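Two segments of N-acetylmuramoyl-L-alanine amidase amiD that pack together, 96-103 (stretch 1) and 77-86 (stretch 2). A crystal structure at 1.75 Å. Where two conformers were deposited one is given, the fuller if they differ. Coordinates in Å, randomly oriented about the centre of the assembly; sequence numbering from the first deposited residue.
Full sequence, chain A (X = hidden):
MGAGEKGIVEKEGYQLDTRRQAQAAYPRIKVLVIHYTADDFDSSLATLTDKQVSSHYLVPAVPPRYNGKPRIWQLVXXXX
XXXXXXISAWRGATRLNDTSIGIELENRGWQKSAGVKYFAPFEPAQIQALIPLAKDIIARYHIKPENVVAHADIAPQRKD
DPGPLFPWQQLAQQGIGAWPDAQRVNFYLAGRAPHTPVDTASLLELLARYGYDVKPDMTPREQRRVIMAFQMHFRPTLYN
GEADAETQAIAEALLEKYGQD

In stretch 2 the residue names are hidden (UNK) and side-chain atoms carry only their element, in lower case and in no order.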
# COMPACT_ATOMS: atom_id res chain seq x y z
N LEU A 96 -4.66 -10.74 0.62
CA LEU A 96 -3.38 -10.08 0.34
C LEU A 96 -2.19 -10.47 1.21
O LEU A 96 -1.03 -10.32 0.77
CB LEU A 96 -3.57 -8.56 0.18
CG LEU A 96 -3.90 -8.03 -1.21
CD1 LEU A 96 -2.65 -8.19 -2.18
CD2 LEU A 96 -5.15 -8.64 -1.79
N ASN A 97 -2.45 -11.06 2.37
CA ASN A 97 -1.42 -11.62 3.24
C ASN A 97 -0.56 -12.58 2.42
O ASN A 97 0.65 -12.60 2.59
CB ASN A 97 -2.03 -12.41 4.37
CG ASN A 97 -2.43 -11.53 5.53
OD1 ASN A 97 -2.09 -10.35 5.56
ND2 ASN A 97 -3.17 -12.11 6.51
N ASP A 98 -1.22 -13.33 1.54
CA ASP A 98 -0.57 -14.43 0.81
C ASP A 98 0.55 -13.91 -0.08
O ASP A 98 1.53 -14.57 -0.26
CB ASP A 98 -1.57 -15.18 -0.10
CG ASP A 98 -2.64 -15.89 0.68
OD1 ASP A 98 -2.57 -15.88 1.92
OD2 ASP A 98 -3.53 -16.49 0.06
N THR A 99 0.34 -12.77 -0.71
CA THR A 99 1.24 -12.24 -1.71
C THR A 99 1.90 -10.90 -1.37
O THR A 99 2.45 -10.26 -2.25
CB THR A 99 0.51 -12.13 -3.11
OG1 THR A 99 -0.60 -11.20 -3.01
CG2 THR A 99 -0.01 -13.54 -3.57
N SER A 100 1.85 -10.48 -0.11
CA SER A 100 2.40 -9.18 0.20
C SER A 100 3.41 -9.22 1.31
O SER A 100 3.48 -10.20 2.08
CB SER A 100 1.29 -8.20 0.57
OG SER A 100 0.74 -8.49 1.87
N ILE A 101 4.22 -8.17 1.33
CA ILE A 101 5.03 -7.83 2.51
C ILE A 101 4.37 -6.65 3.20
O ILE A 101 3.87 -5.77 2.55
CB ILE A 101 6.46 -7.53 2.06
CG1 ILE A 101 7.13 -8.87 1.76
CG2 ILE A 101 7.23 -6.81 3.16
CD1 ILE A 101 8.47 -8.80 1.18
N GLY A 102 4.34 -6.67 4.54
CA GLY A 102 3.64 -5.63 5.31
C GLY A 102 4.69 -4.89 6.11
O GLY A 102 5.52 -5.51 6.77
N ILE A 103 4.69 -3.58 5.96
CA ILE A 103 5.53 -2.69 6.78
C ILE A 103 4.67 -1.85 7.68
O ILE A 103 3.81 -1.08 7.19
CB ILE A 103 6.46 -1.81 5.92
CG1 ILE A 103 7.43 -2.71 5.15
CG2 ILE A 103 7.26 -0.82 6.82
CD1 ILE A 103 8.20 -1.97 4.11
N UNK A 77 9.96 -13.66 8.63
CA UNK A 77 10.74 -13.89 7.39
C UNK A 77 9.84 -13.59 6.18
O UNK A 77 8.65 -13.91 6.20
c UNK A 77 11.04 -15.74 8.91
c UNK A 77 9.88 -14.89 9.45
c UNK A 77 11.09 -15.38 7.45
N UNK A 78 10.42 -12.96 5.16
CA UNK A 78 9.68 -12.46 4.00
C UNK A 78 9.08 -13.63 3.25
O UNK A 78 8.07 -13.46 2.58
c UNK A 78 11.08 -10.30 3.53
c UNK A 78 10.58 -11.67 3.03
o UNK A 78 12.22 -10.05 1.40
o UNK A 78 12.01 -8.25 2.66
c UNK A 78 11.83 -9.47 2.45
N UNK A 79 9.71 -14.81 3.36
CA UNK A 79 9.26 -16.03 2.69
C UNK A 79 7.90 -16.45 3.22
O UNK A 79 7.18 -17.18 2.58
n UNK A 79 12.07 -19.12 4.09
c UNK A 79 11.26 -18.46 4.92
c UNK A 79 10.04 -17.83 4.32
c UNK A 79 10.25 -17.17 2.94
o UNK A 79 11.49 -18.36 6.13
N UNK A 80 7.59 -16.01 4.43
CA UNK A 80 6.37 -16.38 5.13
C UNK A 80 5.39 -15.23 5.08
O UNK A 80 5.79 -14.07 5.00
c UNK A 80 6.68 -16.77 6.57
o UNK A 80 6.57 -19.74 8.23
c UNK A 80 7.20 -18.67 8.09
c UNK A 80 7.35 -18.14 6.71
o UNK A 80 7.68 -17.99 9.02
N UNK A 81 4.10 -15.53 5.13
CA UNK A 81 3.11 -14.47 5.30
C UNK A 81 2.96 -14.01 6.74
O UNK A 81 3.11 -14.79 7.71
c UNK A 81 1.75 -14.90 4.70
c UNK A 81 -0.05 -16.55 4.28
c UNK A 81 0.93 -16.03 5.30
c UNK A 81 0.19 -15.48 6.51
N UNK A 82 2.65 -12.72 6.87
CA UNK A 82 2.37 -12.08 8.15
C UNK A 82 0.88 -11.77 8.12
O UNK A 82 0.30 -11.69 7.05
c UNK A 82 3.21 -10.80 8.28
N UNK A 83 0.25 -11.65 9.30
CA UNK A 83 -1.18 -11.34 9.47
C UNK A 83 -1.42 -9.82 9.60
O UNK A 83 -1.73 -9.30 10.68
c UNK A 83 -2.75 -14.46 11.31
c UNK A 83 -3.18 -14.35 12.65
c UNK A 83 -3.96 -16.65 12.56
c UNK A 83 -3.81 -15.43 13.24
n UNK A 83 -2.40 -15.53 9.37
c UNK A 83 -1.74 -12.10 10.68
c UNK A 83 -1.91 -14.24 9.24
c UNK A 83 -2.91 -15.68 10.64
c UNK A 83 -2.12 -13.55 10.39
c UNK A 83 -3.53 -16.80 11.26
N UNK A 84 -1.21 -9.10 8.47
CA UNK A 84 -1.27 -7.62 8.38
C UNK A 84 -2.38 -7.01 7.51
O UNK A 84 -2.89 -5.94 7.79
c UNK A 84 1.00 -8.42 5.96
n UNK A 84 0.21 -6.43 5.52
c UNK A 84 0.48 -7.32 6.54
c UNK A 84 0.11 -7.02 7.97
n UNK A 84 1.07 -8.17 4.60
c UNK A 84 0.60 -6.96 4.37
N UNK A 85 -2.74 -7.68 6.41
CA UNK A 85 -3.74 -7.16 5.44
C UNK A 85 -5.19 -7.45 5.84
O UNK A 85 -6.11 -6.65 5.55
c UNK A 85 -3.47 -7.74 4.03
N UNK A 86 -5.41 -8.63 6.42
CA UNK A 86 -6.76 -9.09 6.69
C UNK A 86 -7.61 -9.32 5.45
O UNK A 86 -7.10 -9.62 4.35
O HOH W 1 1.68 -11.16 4.49
O HOH W 2 -5.05 -11.35 3.84

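Position 77 carries three carbons that close a ring onto its own backbone N, which is proline. It touches nothing on stretch 1 and opens a type I turn, closed by the hydrogen bond from the N of position 80 to Pro77 O at 2.9 Å.

At position 78 three carbons run in a line and the third bears two oxygens. A carboxylate after two methylenes is glutamate. Its carboxyl carbon CD lies 3.7 Å from Ile101 CD1, so the aliphatic end of Ile101 packs against Glu78, while both carboxylate oxygens are hydrogen-bonded elsewhere in the structure.

Position 79 also has three carbons, the third carrying two further atoms, here one oxygen and one nitrogen: an amide, hence glutamine. The CA-to-CB bond of Gln79 points away from stretch 1, and the residue is exposed.

Position 80 repeats the pattern of position 78, with two oxygens on the third carbon, and is glutamate. Its CB points away, and the charged group of Glu80 stays in an exposed setting.

Position 81 has four carbons, forked at the second, and no polar atom; this is leucine. Its CB points toward stretch 1 and lies 3.3 Å from Asn97 O, while CD2 of Leu81 comes within 3.5 Å of Asp98 OD1.

A single carbon at position 82 identifies alanine. Ala82 CB comes no nearer to stretch 1 than 5.7 Å, from Gly102 N, and the backbone does the work: Ala82 N donates to water 1 at 3.0 Å, and that water donates to Asn97 O at 2.6 Å.

Position 83 has one carbon followed by fused five- and six-membered rings holding eight carbons and one nitrogen, which only tryptophan provides. Its CB points away, yet CD1 of Trp83 lies 3.7 Å from Asn97 ND2, so the indole touches the side-chain amide.

At position 84 one carbon leads to a five-membered ring of three carbons and two nitrogens: histidine. Gly102 CA sits 3.5 Å from the centroid of the His84 ring, over one face, in a CH-pi contact, and Asn97 OD1 lies over the opposite face. At the edge, His84 NE2 donates a weak bond to Ser100 OG at 2.8 Å. An ideal CB on Gly102 would fall 2.4 Å from His84 CG, so the bare glycine leaves room for the ring.

Position 85 has one carbon, alanine, pointing toward stretch 1. Ala85 CB meets Leu96 CB at 3.9 Å and lies 3.3 Å from Asn97 OD1, so a lone methyl already fills the space up to these atoms.

Position 86 has no side-chain atom, so it is glycine, and its phi of 64° favours that residue. Gly86 O accepts from water 2 at 2.7 Å, which accepts from Asn97 N at 3.0 Å.

The contact centres on Asn97, whose OD1 accepts from Ala85 N at 2.9 Å and from His84 N at 3.3 Å. Two waters extend this grip through the Asn97 backbone, while the imidazole settles against Gly102.

Stretch 2 77-86: PEQELAWHAG
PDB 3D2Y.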